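PDB 1L1L: ribonucleoside triphosphate reductase, which catalyses the adenosylcobalamin-dependent reduction of ribonucleoside triphosphates to 2'-deoxyribonucleotides as an allosterically regulated class II ribonucleotide reductase. Local coordinates for residues S166-N171 with L325-D330; N352-D357 with P376-L381; S361-I366 with S663-Y668; V626-Q631 with D655-Q660. One frame throughout, in Å; residues are numbered along the deposited sequence.

Interaction 1: S166-N171 with L325-D330; sequences SVARSN and LGSNDD
The extended side chain of Arg169 lies over the turn 327-330, its guanidinium covering Asp330 CB with one face and presenting its edge to Asp329. This is where two neighbouring parallel strands of the alpha-beta barrel, 162-166 and 322-327, give way to the loops and helices that follow them. The last backbone link between them is Val167 N to Leu325 O at 2.8 Å; after it the link between the two passes to side chains and a water. Ser327 OG accepts the backbone N-H of Arg169 at 2.8 Å in a nearly straight bond (174°), so the serine grips the first turn of helix 169-172, while Arg169 CB and CG rest against the same oxygen. Water 1 bridges the segments, donating to Val167 O and Asp330 OD1 and accepting from Ser327 N. Val167 CG2 sits 3.9 Å from Gly326 CA, and its side chain also touches helix 298-313. Asp330 is chiefly a helix cap: OD2 accepts from Phe333 N and lies well out of the guanidinium plane of Arg169, 4.0 Å from Arg169 NH2, a long ion pair to which no N-H points. Asp329 is met more directly. With CG between the backbone N and carbonyl carbon (chi1 61°), its carboxylate swings back to Arg169, whose NE donates in the guanidinium plane to the syn side of Asp329 OD1 at 2.7 Å.

Interaction 2: N352-D357 with P376-L381; sequences NSVAVD and PGIVNL
Strands 352-356 and 377-380 run parallel, with axes 4.4 Å apart at closest approach and a signed crossing angle of -32°, joined by a ladder from Gly377 N to Asn352 O, through Val354 N to Gly377 O and Val379 N to Val354 O, to Val356 N with Val379 O at 3.0 Å. A weak bond from Leu381 N to Val356 O extends it into the next helix. On the face bearing Val354, Val356 and Ile378, Val356 CG2 presses on Ile378 CG2 at 3.4 Å, tighter than usual for two methyls, the side chains crossing at about a right angle. The torsions aim them: Val356 CG2 stands between its backbone N and carbonyl carbon, while Ile378 CG2 is anti to its own N. Tyr363 and Ile366 of helix 363-373 cover this face. On the other face Ser353 OG lies directly against Gly377, 3.1 Å from its CA, and shares water 2 with Ile378 O, the water donating to that carbonyl. Further along, Ala355 CB meets Leu381 CD1 at 3.7 Å. At the far end the Asn380 amide passes alongside the backbone of Asp357, ND2 lying 3.5 Å from Asp357 C, while OD1 caps helix 381-386 through Leu383 N. Strand 350-356, helix 363-373 and strand 377-380 thus form a beta-alpha-beta unit, the repeating element of the ten-stranded alpha-beta barrel of ribonucleotide reductases.

Interaction 3: S361-I366 with S663-Y668; sequences SGYQPI and SLLRQY
Tyr363 lays one face of its ring over Leu665, and this is the close-packed half of the contact. Leu665 CB stands 4.0 Å from the ring centroid and 22° off the normal, a CH-pi contact displaced toward the rim at CD1, to which CB comes within 3.7 Å. Arg666 N lies over the same face as Leu665 CB, and Arg666 CG packs as closely, 3.5 Å from Tyr363 CD2. The Tyr363 and Leu665 side chains cross at a slant, and Leu665 CD1 reaches past the ring edge to Ile366 CG2 at 4.4 Å. Ile378 of strand 377-380 touches Tyr363, Ile366 and Leu665, so the apolar groups pack against that strand. The orientation comes from Tyr363 itself: CG is anti to the carbonyl carbon (chi1 -70°), which carries the ring across to helix 661-667. The helices probably belong to the layer packed on the barrel sheet: helix 363-373 is the crossover between strands 350-356 and 377-380, and helix 661-667 links strand 650-653 to strand 674-679, the antiparallel neighbour of 377-380. Toward solvent, beyond Arg666 CG, the fit is looser. The Arg666 and Tyr363 side chains run past each other in opposite directions. The arginine bends at chi3 (-48°), and its guanidinium, turned 46° from the ring plane, finds its salt bridge with Glu662 through NH1. Exposed Ser361 adds a looser approach, its carbonyl O 4.3 Å from Arg666 CD. Phe360 meets Tyr363 in a T-shaped, edge-to-face pairing of rings.

Interaction 4: V626-Q631 with D655-Q660; sequences VSIAEQ and DSEGDQ
Glu657 and Ile628 slide past each other in opposite directions, the extended glutamate bringing its carboxylate to the first turn of helix 628-641. Its OE2 accepts Ile628 N at 3.0 Å, the donor standing 42° out of the carboxylate plane, and also lies 3.4 Å from Ser627 CA. Glu657 CG is anti to the carbonyl carbon (chi1 -68°), and the extended chain beyond it reaches the backbone of Ile628. The other oxygen, OE1, turns back to its own loop, accepting from Gln654 N, so one carboxylate ties the loop after strand 650-653 to a helix start. Gln660 runs past Ile628 in the same antiparallel fashion: Ile628 CG2 fits between the two polar chains, 4.1 Å from Glu657 CB and 3.5 Å from Gln660 OE1. That amide oxygen also accepts a hydrogen bond from water 4, which accepts from Ala629 N and thereby extends the grip to the next N-H of the helix. Behind, Ile628 packs on Ile651, Phe653, Val661 and Leu664, so its polar neighbours line the outer side of an otherwise apolar contact. The negative carboxylate beside these N-H groups probably also interacts favourably with the helix dipole. Ser627 occupies the N-cap position, its OG accepting Glu630 N at 3.0 Å. The serine N-cap, its OG on the N-H three residues on, is a classic helix N-terminal motif; here Glu657 from the loop after strand 650-653 adds to it at the N-H of Ile628.

Overall arrangement
Interactions 1, 2 and 3 follow the barrel sheet from strand 162-166 to its outer helices. Interactions 1 and 2 lie 9 Å apart between centres and share adjoining strands 322-327 and 350-356, linked by Gly326 N to Ser353 O and Asn328 ND2 to Ala355 O. Interaction 3, about 11 Å from interaction 2 between centres, covers it through Ile378, and their segments alternate along the chain. Interaction 4, about 13 Å from interaction 3 between centres and nested in the loop that interaction 3 closes, meets it where Leu664 packs on Ile628. The series thus connects the barrel wall to its helical layer, and interaction 3 joins segments some 300 residues apart.

Interaction 1: S166-N171 with L325-D330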
loop_
_atom_site.group_PDB
_atom_site.type_symbol
_atom_site.label_atom_id
_atom_site.label_comp_id
_atom_site.label_asym_id
_atom_site.label_seq_id
_atom_site.Cartn_x
_atom_site.Cartn_y
_atom_site.Cartn_z
ATOM N N SER A 166 -7.672 13.038 4.683
ATOM C CA SER A 166 -7.751 13.861 5.882
ATOM C C SER A 166 -9.137 14.414 6.157
ATOM O O SER A 166 -9.753 15.013 5.280
ATOM C CB SER A 166 -6.771 15.028 5.783
ATOM O OG SER A 166 -6.885 15.885 6.914
ATOM N N VAL A 167 -9.616 14.190 7.378
ATOM C CA VAL A 167 -10.905 14.709 7.826
ATOM C C VAL A 167 -10.617 15.604 9.021
ATOM O O VAL A 167 -11.384 15.644 9.981
ATOM C CB VAL A 167 -11.862 13.594 8.281
ATOM C CG1 VAL A 167 -12.356 12.808 7.073
ATOM C CG2 VAL A 167 -11.160 12.679 9.277
ATOM N N ALA A 168 -9.488 16.302 8.968
ATOM C CA ALA A 168 -9.109 17.212 10.043
ATOM C C ALA A 168 -10.307 18.141 10.189
ATOM O O ALA A 168 -11.069 18.299 9.238
ATOM C CB ALA A 168 -7.880 18.016 9.649
ATOM N N ARG A 169 -10.485 18.738 11.362
ATOM C CA ARG A 169 -11.619 19.642 11.539
ATOM C C ARG A 169 -11.565 20.723 10.463
ATOM O O ARG A 169 -12.584 21.066 9.862
ATOM C CB ARG A 169 -11.606 20.272 12.938
ATOM C CG ARG A 169 -12.063 19.333 14.065
ATOM C CD ARG A 169 -12.068 20.062 15.412
ATOM N NE ARG A 169 -12.419 19.216 16.558
ATOM C CZ ARG A 169 -13.645 18.757 16.827
ATOM N NH1 ARG A 169 -14.671 19.050 16.037
ATOM N NH2 ARG A 169 -13.851 18.018 17.910
ATOM N N SER A 170 -10.363 21.222 10.187
ATOM C CA SER A 170 -10.180 22.266 9.186
ATOM C C SER A 170 -10.758 21.935 7.814
ATOM O O SER A 170 -11.144 22.842 7.072
ATOM C CB SER A 170 -8.700 22.604 9.037
ATOM O OG SER A 170 -7.978 21.485 8.548
ATOM N N ASN A 171 -10.801 20.654 7.448
ATOM C CA ASN A 171 -11.369 20.304 6.148
ATOM C C ASN A 171 -12.879 20.110 6.294
ATOM O O ASN A 171 -13.654 20.582 5.479
ATOM C CB ASN A 171 -10.741 19.015 5.570
ATOM C CG ASN A 171 -9.265 19.174 5.206
ATOM O OD1 ASN A 171 -8.862 20.155 4.582
ATOM N ND2 ASN A 171 -8.455 18.189 5.586
ATOM N N LEU A 325 -7.164 10.337 8.650
ATOM C CA LEU A 325 -6.382 11.186 9.524
ATOM C C LEU A 325 -7.262 12.360 9.973
ATOM O O LEU A 325 -7.711 13.155 9.144
ATOM C CB LEU A 325 -5.149 11.720 8.785
ATOM C CG LEU A 325 -4.289 12.667 9.623
ATOM C CD1 LEU A 325 -3.767 11.943 10.859
ATOM C CD2 LEU A 325 -3.145 13.198 8.785
ATOM N N GLY A 326 -7.505 12.455 11.279
ATOM C CA GLY A 326 -8.331 13.537 11.801
ATOM C C GLY A 326 -7.626 14.405 12.832
ATOM O O GLY A 326 -6.415 14.314 12.999
ATOM N N SER A 327 -8.391 15.239 13.542
ATOM C CA SER A 327 -7.826 16.145 14.550
ATOM C C SER A 327 -7.661 15.459 15.896
ATOM O O SER A 327 -8.516 14.687 16.319
ATOM C CB SER A 327 -8.714 17.383 14.688
ATOM O OG SER A 327 -8.801 18.107 13.471
ATOM N N ASN A 328 -6.566 15.747 16.589
ATOM C CA ASN A 328 -6.323 15.083 17.859
ATOM C C ASN A 328 -7.299 15.454 18.977
ATOM O O ASN A 328 -7.345 14.783 20.001
ATOM C CB ASN A 328 -4.867 15.283 18.307
ATOM C CG ASN A 328 -4.546 16.717 18.656
ATOM O OD1 ASN A 328 -5.079 17.267 19.624
ATOM N ND2 ASN A 328 -3.664 17.334 17.872
ATOM N N ASP A 329 -8.093 16.500 18.770
ATOM C CA ASP A 329 -9.074 16.899 19.778
ATOM C C ASP A 329 -10.493 16.491 19.367
ATOM O O ASP A 329 -11.464 16.786 20.073
ATOM C CB ASP A 329 -9.033 18.413 20.006
ATOM C CG ASP A 329 -9.358 19.198 18.756
ATOM O OD1 ASP A 329 -10.192 18.724 17.954
ATOM O OD2 ASP A 329 -8.789 20.302 18.581
ATOM N N ASP A 330 -10.618 15.830 18.218
ATOM C CA ASP A 330 -11.926 15.386 17.748
ATOM C C ASP A 330 -12.239 14.036 18.379
ATOM O O ASP A 330 -11.977 12.975 17.800
ATOM C CB ASP A 330 -11.929 15.284 16.219
ATOM C CG ASP A 330 -13.304 14.967 15.653
ATOM O OD1 ASP A 330 -13.538 15.308 14.474
ATOM O OD2 ASP A 330 -14.145 14.371 16.373
HETATM O O HOH W 1 -11.101 15.763 12.808
#

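Interaction 2: N352-D357 with P376-L381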
loop_
_atom_site.group_PDB
_atom_site.type_symbol
_atom_site.label_atom_id
_atom_site.label_comp_id
_atom_site.label_asym_id
_atom_site.label_seq_id
_atom_site.Cartn_x
_atom_site.Cartn_y
_atom_site.Cartn_z
ATOM N N ASN A 352 -7.503 4.506 11.581
ATOM C CA ASN A 352 -7.511 5.923 11.899
ATOM C C ASN A 352 -6.362 6.444 12.744
ATOM O O ASN A 352 -5.879 5.767 13.638
ATOM C CB ASN A 352 -8.858 6.253 12.539
ATOM C CG ASN A 352 -10.009 5.672 11.747
ATOM O OD1 ASN A 352 -9.924 5.546 10.525
ATOM N ND2 ASN A 352 -11.087 5.312 12.429
ATOM N N SER A 353 -5.940 7.660 12.429
ATOM C CA SER A 353 -4.844 8.328 13.119
ATOM C C SER A 353 -5.160 9.799 13.352
ATOM O O SER A 353 -6.070 10.355 12.740
ATOM C CB SER A 353 -3.557 8.225 12.279
ATOM O OG SER A 353 -3.147 6.872 12.197
ATOM N N VAL A 354 -4.398 10.433 14.232
ATOM C CA VAL A 354 -4.605 11.845 14.499
ATOM C C VAL A 354 -3.349 12.650 14.181
ATOM O O VAL A 354 -2.223 12.156 14.300
ATOM C CB VAL A 354 -5.014 12.088 15.975
ATOM C CG1 VAL A 354 -6.365 11.433 16.249
ATOM C CG2 VAL A 354 -3.957 11.520 16.912
ATOM N N ALA A 355 -3.560 13.887 13.750
ATOM C CA ALA A 355 -2.475 14.788 13.417
ATOM C C ALA A 355 -1.988 15.491 14.672
ATOM O O ALA A 355 -2.796 15.963 15.480
ATOM C CB ALA A 355 -2.946 15.815 12.409
ATOM N N VAL A 356 -0.674 15.548 14.848
ATOM C CA VAL A 356 -0.099 16.228 16.001
ATOM C C VAL A 356 1.099 17.048 15.550
ATOM O O VAL A 356 1.426 17.083 14.367
ATOM C CB VAL A 356 0.394 15.234 17.084
ATOM C CG1 VAL A 356 -0.735 14.351 17.541
ATOM C CG2 VAL A 356 1.555 14.392 16.542
ATOM N N ASP A 357 1.724 17.736 16.497
ATOM C CA ASP A 357 2.929 18.509 16.230
ATOM C C ASP A 357 3.834 18.241 17.424
ATOM O O ASP A 357 3.391 17.642 18.406
ATOM C CB ASP A 357 2.638 20.008 16.096
ATOM C CG ASP A 357 1.943 20.582 17.308
ATOM O OD1 ASP A 357 2.320 20.225 18.441
ATOM O OD2 ASP A 357 1.023 21.405 17.124
ATOM N N PRO A 376 -5.611 5.204 18.267
ATOM C CA PRO A 376 -5.242 5.651 16.920
ATOM C C PRO A 376 -3.740 5.690 16.651
ATOM O O PRO A 376 -2.917 5.522 17.556
ATOM C CB PRO A 376 -5.835 7.046 16.860
ATOM C CG PRO A 376 -5.574 7.543 18.267
ATOM C CD PRO A 376 -5.993 6.351 19.112
ATOM N N GLY A 377 -3.405 5.913 15.382
ATOM C CA GLY A 377 -2.024 6.041 14.994
ATOM C C GLY A 377 -1.753 7.528 15.059
ATOM O O GLY A 377 -2.675 8.323 15.275
ATOM N N ILE A 378 -0.506 7.920 14.847
ATOM C CA ILE A 378 -0.145 9.315 14.905
ATOM C C ILE A 378 0.639 9.781 13.685
ATOM O O ILE A 378 1.452 9.039 13.140
ATOM C CB ILE A 378 0.701 9.594 16.156
ATOM C CG1 ILE A 378 -0.107 9.271 17.414
ATOM C CG2 ILE A 378 1.155 11.023 16.158
ATOM C CD1 ILE A 378 0.709 9.380 18.678
ATOM N N VAL A 379 0.382 11.013 13.264
ATOM C CA VAL A 379 1.094 11.602 12.146
ATOM C C VAL A 379 1.508 13.013 12.540
ATOM O O VAL A 379 0.654 13.862 12.818
ATOM C CB VAL A 379 0.221 11.661 10.884
ATOM C CG1 VAL A 379 0.968 12.369 9.771
ATOM C CG2 VAL A 379 -0.161 10.258 10.463
ATOM N N ASN A 380 2.812 13.261 12.583
ATOM C CA ASN A 380 3.315 14.581 12.939
ATOM C C ASN A 380 3.531 15.388 11.660
ATOM O O ASN A 380 4.584 15.280 11.012
ATOM C CB ASN A 380 4.630 14.468 13.717
ATOM C CG ASN A 380 5.059 15.792 14.322
ATOM O OD1 ASN A 380 4.980 16.831 13.676
ATOM N ND2 ASN A 380 5.524 15.757 15.564
ATOM N N LEU A 381 2.525 16.181 11.294
ATOM C CA LEU A 381 2.581 17.000 10.085
ATOM C C LEU A 381 3.658 18.082 10.186
ATOM O O LEU A 381 4.263 18.477 9.184
ATOM C CB LEU A 381 1.205 17.633 9.828
ATOM C CG LEU A 381 0.089 16.637 9.478
ATOM C CD1 LEU A 381 -1.263 17.340 9.428
ATOM C CD2 LEU A 381 0.407 15.992 8.131
HETATM O O HOH W 2 -0.288 6.932 11.575
#

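Interaction 3: S361-I366 with S663-Y668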
loop_
_atom_site.group_PDB
_atom_site.type_symbol
_atom_site.label_atom_id
_atom_site.label_comp_id
_atom_site.label_asym_id
_atom_site.label_seq_id
_atom_site.Cartn_x
_atom_site.Cartn_y
_atom_site.Cartn_z
ATOM N N SER A 361 1.410 17.159 23.592
ATOM C CA SER A 361 1.825 16.275 24.675
ATOM C C SER A 361 0.648 15.500 25.270
ATOM O O SER A 361 0.820 14.738 26.230
ATOM C CB SER A 361 2.525 17.080 25.773
ATOM O OG SER A 361 1.652 18.055 26.318
ATOM N N GLY A 362 -0.538 15.690 24.690
ATOM C CA GLY A 362 -1.727 15.001 25.165
ATOM C C GLY A 362 -1.789 13.542 24.752
ATOM O O GLY A 362 -2.787 13.080 24.202
ATOM N N TYR A 363 -0.719 12.809 25.036
ATOM C CA TYR A 363 -0.627 11.397 24.686
ATOM C C TYR A 363 -1.350 10.454 25.642
ATOM O O TYR A 363 -1.521 9.273 25.353
ATOM C CB TYR A 363 0.848 10.998 24.586
ATOM C CG TYR A 363 1.531 11.604 23.388
ATOM C CD1 TYR A 363 1.247 11.150 22.098
ATOM C CD2 TYR A 363 2.428 12.662 23.533
ATOM C CE1 TYR A 363 1.837 11.738 20.982
ATOM C CE2 TYR A 363 3.023 13.256 22.423
ATOM C CZ TYR A 363 2.722 12.791 21.154
ATOM O OH TYR A 363 3.294 13.396 20.056
ATOM N N GLN A 364 -1.781 10.978 26.780
ATOM C CA GLN A 364 -2.468 10.163 27.766
ATOM C C GLN A 364 -3.666 9.390 27.180
ATOM O O GLN A 364 -3.724 8.157 27.249
ATOM C CB GLN A 364 -2.898 11.062 28.925
ATOM C CG GLN A 364 -3.517 10.345 30.099
ATOM C CD GLN A 364 -3.650 11.260 31.304
ATOM O OE1 GLN A 364 -2.677 11.501 32.024
ATOM N NE2 GLN A 364 -4.850 11.790 31.519
ATOM N N PRO A 365 -4.638 10.101 26.589
ATOM C CA PRO A 365 -5.778 9.367 26.032
ATOM C C PRO A 365 -5.402 8.547 24.790
ATOM O O PRO A 365 -5.960 7.480 24.541
ATOM C CB PRO A 365 -6.787 10.478 25.746
ATOM C CG PRO A 365 -5.913 11.644 25.411
ATOM C CD PRO A 365 -4.816 11.556 26.441
ATOM N N ILE A 366 -4.443 9.040 24.015
ATOM C CA ILE A 366 -4.000 8.323 22.823
ATOM C C ILE A 366 -3.409 6.976 23.225
ATOM O O ILE A 366 -3.670 5.946 22.596
ATOM C CB ILE A 366 -2.945 9.149 22.053
ATOM C CG1 ILE A 366 -3.631 10.348 21.393
ATOM C CG2 ILE A 366 -2.226 8.271 21.016
ATOM C CD1 ILE A 366 -2.678 11.317 20.725
ATOM N N SER A 663 4.953 7.344 27.473
ATOM C CA SER A 663 6.307 7.837 27.734
ATOM C C SER A 663 7.173 7.890 26.480
ATOM O O SER A 663 7.861 8.881 26.221
ATOM C CB SER A 663 7.012 6.938 28.760
ATOM O OG SER A 663 6.202 6.694 29.893
ATOM N N LEU A 664 7.151 6.808 25.709
ATOM C CA LEU A 664 7.951 6.752 24.498
ATOM C C LEU A 664 7.416 7.679 23.417
ATOM O O LEU A 664 8.192 8.280 22.678
ATOM C CB LEU A 664 8.047 5.306 23.997
ATOM C CG LEU A 664 8.962 4.473 24.907
ATOM C CD1 LEU A 664 8.700 2.980 24.722
ATOM C CD2 LEU A 664 10.416 4.828 24.610
ATOM N N LEU A 665 6.097 7.803 23.309
ATOM C CA LEU A 665 5.536 8.708 22.316
ATOM C C LEU A 665 6.022 10.130 22.628
ATOM O O LEU A 665 6.395 10.895 21.729
ATOM C CB LEU A 665 3.999 8.658 22.338
ATOM C CG LEU A 665 3.391 7.385 21.731
ATOM C CD1 LEU A 665 1.910 7.258 22.093
ATOM C CD2 LEU A 665 3.599 7.421 20.211
ATOM N N ARG A 666 6.030 10.484 23.910
ATOM C CA ARG A 666 6.491 11.813 24.291
ATOM C C ARG A 666 7.984 11.940 24.015
ATOM O O ARG A 666 8.445 12.933 23.449
ATOM C CB ARG A 666 6.212 12.082 25.775
ATOM C CG ARG A 666 4.731 12.121 26.141
ATOM C CD ARG A 666 4.499 12.916 27.426
ATOM N NE ARG A 666 5.409 12.518 28.498
ATOM C CZ ARG A 666 5.320 11.376 29.175
ATOM N NH1 ARG A 666 4.354 10.510 28.898
ATOM N NH2 ARG A 666 6.202 11.095 30.125
ATOM N N GLN A 667 8.742 10.923 24.398
ATOM C CA GLN A 667 10.186 10.970 24.200
ATOM C C GLN A 667 10.607 11.261 22.768
ATOM O O GLN A 667 11.530 12.036 22.539
ATOM C CB GLN A 667 10.843 9.664 24.655
ATOM C CG GLN A 667 12.356 9.794 24.766
ATOM C CD GLN A 667 13.045 8.507 25.160
ATOM O OE1 GLN A 667 12.498 7.697 25.917
ATOM N NE2 GLN A 667 14.269 8.320 24.666
ATOM N N TYR A 668 9.936 10.647 21.799
ATOM C CA TYR A 668 10.305 10.851 20.406
ATOM C C TYR A 668 9.482 11.882 19.633
ATOM O O TYR A 668 9.473 11.874 18.400
ATOM C CB TYR A 668 10.287 9.507 19.670
ATOM C CG TYR A 668 11.380 8.562 20.130
ATOM C CD1 TYR A 668 11.185 7.697 21.205
ATOM C CD2 TYR A 668 12.624 8.558 19.502
ATOM C CE1 TYR A 668 12.212 6.846 21.649
ATOM C CE2 TYR A 668 13.648 7.720 19.932
ATOM C CZ TYR A 668 13.439 6.870 21.000
ATOM O OH TYR A 668 14.463 6.051 21.407
#

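Interaction 4: V626-Q631 with D655-Q660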
loop_
_atom_site.group_PDB
_atom_site.type_symbol
_atom_site.label_atom_id
_atom_site.label_comp_id
_atom_site.label_asym_id
_atom_site.label_seq_id
_atom_site.Cartn_x
_atom_site.Cartn_y
_atom_site.Cartn_z
ATOM N N VAL A 626 11.867 -8.265 21.543
ATOM C CA VAL A 626 12.419 -6.913 21.420
ATOM C C VAL A 626 11.605 -5.899 22.220
ATOM O O VAL A 626 10.400 -5.741 22.009
ATOM C CB VAL A 626 12.473 -6.459 19.952
ATOM C CG1 VAL A 626 13.076 -5.070 19.858
ATOM C CG2 VAL A 626 13.296 -7.440 19.145
ATOM N N SER A 627 12.266 -5.202 23.136
ATOM C CA SER A 627 11.573 -4.229 23.969
ATOM C C SER A 627 10.942 -3.103 23.157
ATOM O O SER A 627 11.417 -2.746 22.083
ATOM C CB SER A 627 12.533 -3.629 24.994
ATOM O OG SER A 627 13.379 -2.676 24.378
ATOM N N ILE A 628 9.865 -2.532 23.685
ATOM C CA ILE A 628 9.201 -1.441 22.989
ATOM C C ILE A 628 10.184 -0.271 22.857
ATOM O O ILE A 628 10.245 0.387 21.825
ATOM C CB ILE A 628 7.914 -1.005 23.741
ATOM C CG1 ILE A 628 7.191 0.088 22.950
ATOM C CG2 ILE A 628 8.251 -0.555 25.158
ATOM C CD1 ILE A 628 5.877 0.533 23.581
ATOM N N ALA A 629 10.982 -0.036 23.894
ATOM C CA ALA A 629 11.955 1.054 23.857
ATOM C C ALA A 629 12.933 0.891 22.697
ATOM O O ALA A 629 13.276 1.863 22.015
ATOM C CB ALA A 629 12.723 1.125 25.175
ATOM N N GLU A 630 13.386 -0.336 22.468
ATOM C CA GLU A 630 14.329 -0.573 21.378
ATOM C C GLU A 630 13.697 -0.420 20.000
ATOM O O GLU A 630 14.356 0.001 19.056
ATOM C CB GLU A 630 14.962 -1.964 21.487
ATOM C CG GLU A 630 16.123 -2.122 20.521
ATOM C CD GLU A 630 16.762 -3.491 20.577
ATOM O OE1 GLU A 630 16.692 -4.137 21.648
ATOM O OE2 GLU A 630 17.347 -3.908 19.552
ATOM N N GLN A 631 12.424 -0.780 19.869
ATOM C CA GLN A 631 11.753 -0.642 18.585
ATOM C C GLN A 631 11.634 0.840 18.221
ATOM O O GLN A 631 11.852 1.217 17.075
ATOM C CB GLN A 631 10.370 -1.308 18.632
ATOM C CG GLN A 631 10.445 -2.821 18.750
ATOM C CD GLN A 631 9.088 -3.501 18.731
ATOM O OE1 GLN A 631 8.347 -3.416 17.748
ATOM N NE2 GLN A 631 8.759 -4.189 19.812
ATOM N N ASP A 655 1.637 -6.518 27.155
ATOM C CA ASP A 655 0.799 -5.720 28.043
ATOM C C ASP A 655 1.623 -5.165 29.203
ATOM O O ASP A 655 1.316 -4.100 29.736
ATOM C CB ASP A 655 -0.363 -6.554 28.581
ATOM C CG ASP A 655 -0.035 -8.026 28.651
ATOM O OD1 ASP A 655 1.026 -8.380 29.220
ATOM O OD2 ASP A 655 -0.847 -8.828 28.136
ATOM N N SER A 656 2.672 -5.889 29.582
ATOM C CA SER A 656 3.539 -5.460 30.672
ATOM C C SER A 656 4.386 -4.257 30.253
ATOM O O SER A 656 5.158 -3.724 31.052
ATOM C CB SER A 656 4.451 -6.610 31.102
ATOM O OG SER A 656 5.329 -6.982 30.052
ATOM N N GLU A 657 4.248 -3.841 28.997
ATOM C CA GLU A 657 4.989 -2.689 28.483
ATOM C C GLU A 657 4.059 -1.517 28.194
ATOM O O GLU A 657 4.513 -0.409 27.900
ATOM C CB GLU A 657 5.733 -3.056 27.194
ATOM C CG GLU A 657 6.871 -4.036 27.379
ATOM C CD GLU A 657 7.568 -4.366 26.070
ATOM O OE1 GLU A 657 6.888 -4.879 25.159
ATOM O OE2 GLU A 657 8.791 -4.111 25.958
ATOM N N GLY A 658 2.756 -1.768 28.273
ATOM C CA GLY A 658 1.781 -0.725 27.999
ATOM C C GLY A 658 2.004 0.547 28.797
ATOM O O GLY A 658 1.600 1.635 28.384
ATOM N N ASP A 659 2.652 0.400 29.946
ATOM C CA ASP A 659 2.942 1.521 30.830
ATOM C C ASP A 659 3.998 2.426 30.233
ATOM O O ASP A 659 4.267 3.501 30.764
ATOM C CB ASP A 659 3.442 1.006 32.179
ATOM C CG ASP A 659 2.436 0.113 32.862
ATOM O OD1 ASP A 659 1.414 0.639 33.361
ATOM O OD2 ASP A 659 2.659 -1.120 32.888
ATOM N N GLN A 660 4.593 1.995 29.123
ATOM C CA GLN A 660 5.641 2.768 28.480
ATOM C C GLN A 660 5.224 3.483 27.205
ATOM O O GLN A 660 5.955 4.331 26.713
ATOM C CB GLN A 660 6.829 1.866 28.159
ATOM C CG GLN A 660 7.510 1.248 29.357
ATOM C CD GLN A 660 8.617 0.307 28.932
ATOM O OE1 GLN A 660 9.513 0.688 28.186
ATOM N NE2 GLN A 660 8.555 -0.932 29.401
HETATM O O HOH W 3 8.008 -6.346 23.441
HETATM O O HOH W 4 11.358 -0.935 26.913
#